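PDB 2PIJ: prophage Pfl 6 Cro from Pseudomonas fluorescens, which probably binds operator DNA as a dimer through a helix-turn-helix, acting as a prophage transcription regulator of the Cro family. Local coordinates for residues I30-M33 with V34-R38. Numbering follows the deposited sequence.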
ATOM      1  N   ILE B  30      11.128  11.669  -5.408  1.00 36.83           N
ATOM      2  CA  ILE B  30      11.939  10.505  -4.941  1.00 37.97           C
ATOM      3  C   ILE B  30      12.799  10.858  -3.765  1.00 38.60           C
ATOM      4  O   ILE B  30      12.800  10.127  -2.763  1.00 37.37           O
ATOM      5  CB  ILE B  30      12.913   9.996  -6.016  1.00 37.91           C
ATOM      6  CG1 ILE B  30      12.206   9.969  -7.384  1.00 38.90           C
ATOM      7  CG2 ILE B  30      13.549   8.618  -5.605  1.00 40.43           C
ATOM      8  CD1 ILE B  30      11.425   8.790  -7.577  1.00 36.46           C
ATOM      9  N   SER B  31      13.526  11.975  -3.918  1.00 38.13           N
ATOM     10  CA  SER B  31      14.307  12.536  -2.855  1.00 41.99           C
ATOM     11  C   SER B  31      13.457  12.719  -1.604  1.00 43.85           C
ATOM     12  O   SER B  31      13.835  12.245  -0.526  1.00 46.98           O
ATOM     13  CB  SER B  31      14.904  13.870  -3.277  1.00 42.16           C
ATOM     14  OG  SER B  31      16.052  13.664  -4.048  1.00 45.44           O
ATOM     15  N   GLN B  32      12.306  13.379  -1.751  1.00 37.84           N
ATOM     16  CA  GLN B  32      11.400  13.587  -0.622  1.00 41.66           C
ATOM     17  C   GLN B  32      10.955  12.265   0.065  1.00 40.92           C
ATOM     18  O   GLN B  32      10.854  12.207   1.299  1.00 44.28           O
ATOM     19  CB  GLN B  32      10.203  14.447  -1.040  1.00 43.49           C
ATOM     20  CG  GLN B  32       9.347  14.971   0.121  1.00 50.86           C
ATOM     21  CD  GLN B  32       8.478  13.868   0.777  1.00 54.73           C
ATOM     22  OE1 GLN B  32       8.061  12.920   0.100  1.00 53.36           O
ATOM     23  NE2 GLN B  32       8.206  13.996   2.090  1.00 56.95           N
HETATM   24  N   MSE B  33      10.677  11.222  -0.723  1.00 39.49           N
HETATM   25  CA  MSE B  33      10.236   9.928  -0.165  1.00 40.13           C
HETATM   26  C   MSE B  33      11.349   9.262   0.651  1.00 40.21           C
HETATM   27  O   MSE B  33      11.111   8.791   1.763  1.00 41.54           O
HETATM   28  CB  MSE B  33       9.730   9.014  -1.261  1.00 39.42           C
HETATM   29  CG  MSE B  33       8.492   9.562  -1.923  1.00 42.94           C
HETATM   30 SE   MSE B  33       8.187   8.654  -3.620  0.75 46.66          SE
HETATM   31  CE  MSE B  33      10.071   8.243  -4.020  1.00 47.86           C
ATOM     32  N   VAL B  34      12.581   9.338   0.134  1.00 40.92           N
ATOM     33  CA  VAL B  34      13.733   8.860   0.874  1.00 42.82           C
ATOM     34  C   VAL B  34      13.960   9.601   2.205  1.00 47.53           C
ATOM     35  O   VAL B  34      14.223   8.954   3.237  1.00 51.30           O
ATOM     36  CB  VAL B  34      15.023   8.761   0.006  1.00 44.51           C
ATOM     37  CG1 VAL B  34      16.205   8.179   0.853  1.00 49.21           C
ATOM     38  CG2 VAL B  34      14.786   7.845  -1.198  1.00 43.68           C
ATOM     39  N   ARG B  35      13.854  10.928   2.195  1.00 47.94           N
ATOM     40  CA  ARG B  35      14.114  11.755   3.383  1.00 54.21           C
ATOM     41  C   ARG B  35      13.148  11.473   4.513  1.00 55.92           C
ATOM     42  O   ARG B  35      13.554  11.313   5.672  1.00 62.51           O
ATOM     43  CB  ARG B  35      14.028  13.251   3.055  1.00 55.48           C
ATOM     44  CG  ARG B  35      15.326  13.847   2.612  1.00 60.39           C
ATOM     45  CD  ARG B  35      15.289  15.403   2.612  1.00 64.92           C
ATOM     46  NE  ARG B  35      13.982  15.996   2.284  1.00 61.77           N
ATOM     47  CZ  ARG B  35      13.451  16.100   1.061  1.00 55.82           C
ATOM     48  NH1 ARG B  35      14.088  15.652  -0.017  1.00 51.72           N
ATOM     49  NH2 ARG B  35      12.255  16.653   0.916  1.00 55.29           N
ATOM     50  N   ALA B  36      11.867  11.442   4.162  1.00 50.85           N
ATOM     51  CA  ALA B  36      10.790  11.243   5.130  1.00 53.17           C
ATOM     52  C   ALA B  36      10.542   9.781   5.526  1.00 51.48           C
ATOM     53  O   ALA B  36       9.594   9.510   6.254  1.00 53.68           O
ATOM     54  CB  ALA B  36       9.498  11.879   4.611  1.00 52.04           C
ATOM     55  N   GLY B  37      11.366   8.846   5.038  1.00 48.44           N
ATOM     56  CA  GLY B  37      11.197   7.412   5.342  1.00 45.59           C
ATOM     57  C   GLY B  37       9.789   6.898   5.052  1.00 42.80           C
ATOM     58  O   GLY B  37       9.196   6.143   5.843  1.00 42.82           O
ATOM     59  N   ARG B  38       9.228   7.337   3.932  1.00 40.15           N
ATOM     60  CA  ARG B  38       7.917   6.893   3.561  1.00 37.62           C
ATOM     61  C   ARG B  38       7.941   5.417   3.157  1.00 34.64           C
ATOM     62  O   ARG B  38       8.949   4.928   2.619  1.00 34.73           O
ATOM     63  CB  ARG B  38       7.340   7.799   2.470  1.00 37.42           C
ATOM     64  CG  ARG B  38       7.017   9.213   3.014  1.00 40.09           C
ATOM     65  CD  ARG B  38       6.775  10.223   1.859  1.00 41.80           C
ATOM     66  NE  ARG B  38       5.665   9.821   0.991  1.00 42.27           N
ATOM     67  CZ  ARG B  38       5.226  10.511  -0.057  1.00 46.97           C
ATOM     68  NH1 ARG B  38       5.769  11.692  -0.379  1.00 49.41           N
ATOM     69  NH2 ARG B  38       4.199  10.043  -0.768  1.00 50.04           N
TER
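Arg38 NH1 meets Gln32 OE1 at 2.6 Å, the shortest polar bond in the last turn of helix 27-35 and its exit loop. The oxygen comes to the guanidinium edge, near its plane, but NH1 is tilted 31° from the amide plane and the N-H points off line. Gln32 gets there by setting CG anti to its backbone N (chi1 -168°) and bending at chi2, which also brings NE2 within 3.5 Å of Ala36 CB. Met33 CG lies over one guanidinium face of Arg38, 3.8 Å from NH1. Across the helix surface, the Arg35 guanidinium folds back so that Gln32 CA sits over one of its faces, with NH2 3.5 Å from Gln32 CG; this is packing without a hydrogen bond. A Schellman motif ends this helix, probably the recognition helix of the helix-turn-helix with 16-23, before strand 40-44: Gly37 takes positive phi, its N bonds weakly to Val34 O, and Arg38 N donates to Met33 O at 3.2 Å. Arg38 NE forms a salt bridge with Glu54 of strand 50-58, while Met33 and Arg38 pack on Ile58 of the second subunit. Glu54 thus probably offsets the Arg38 charge, while the neutral Gln32 amide adds a directional bond that helps fix the guanidinium's rotation.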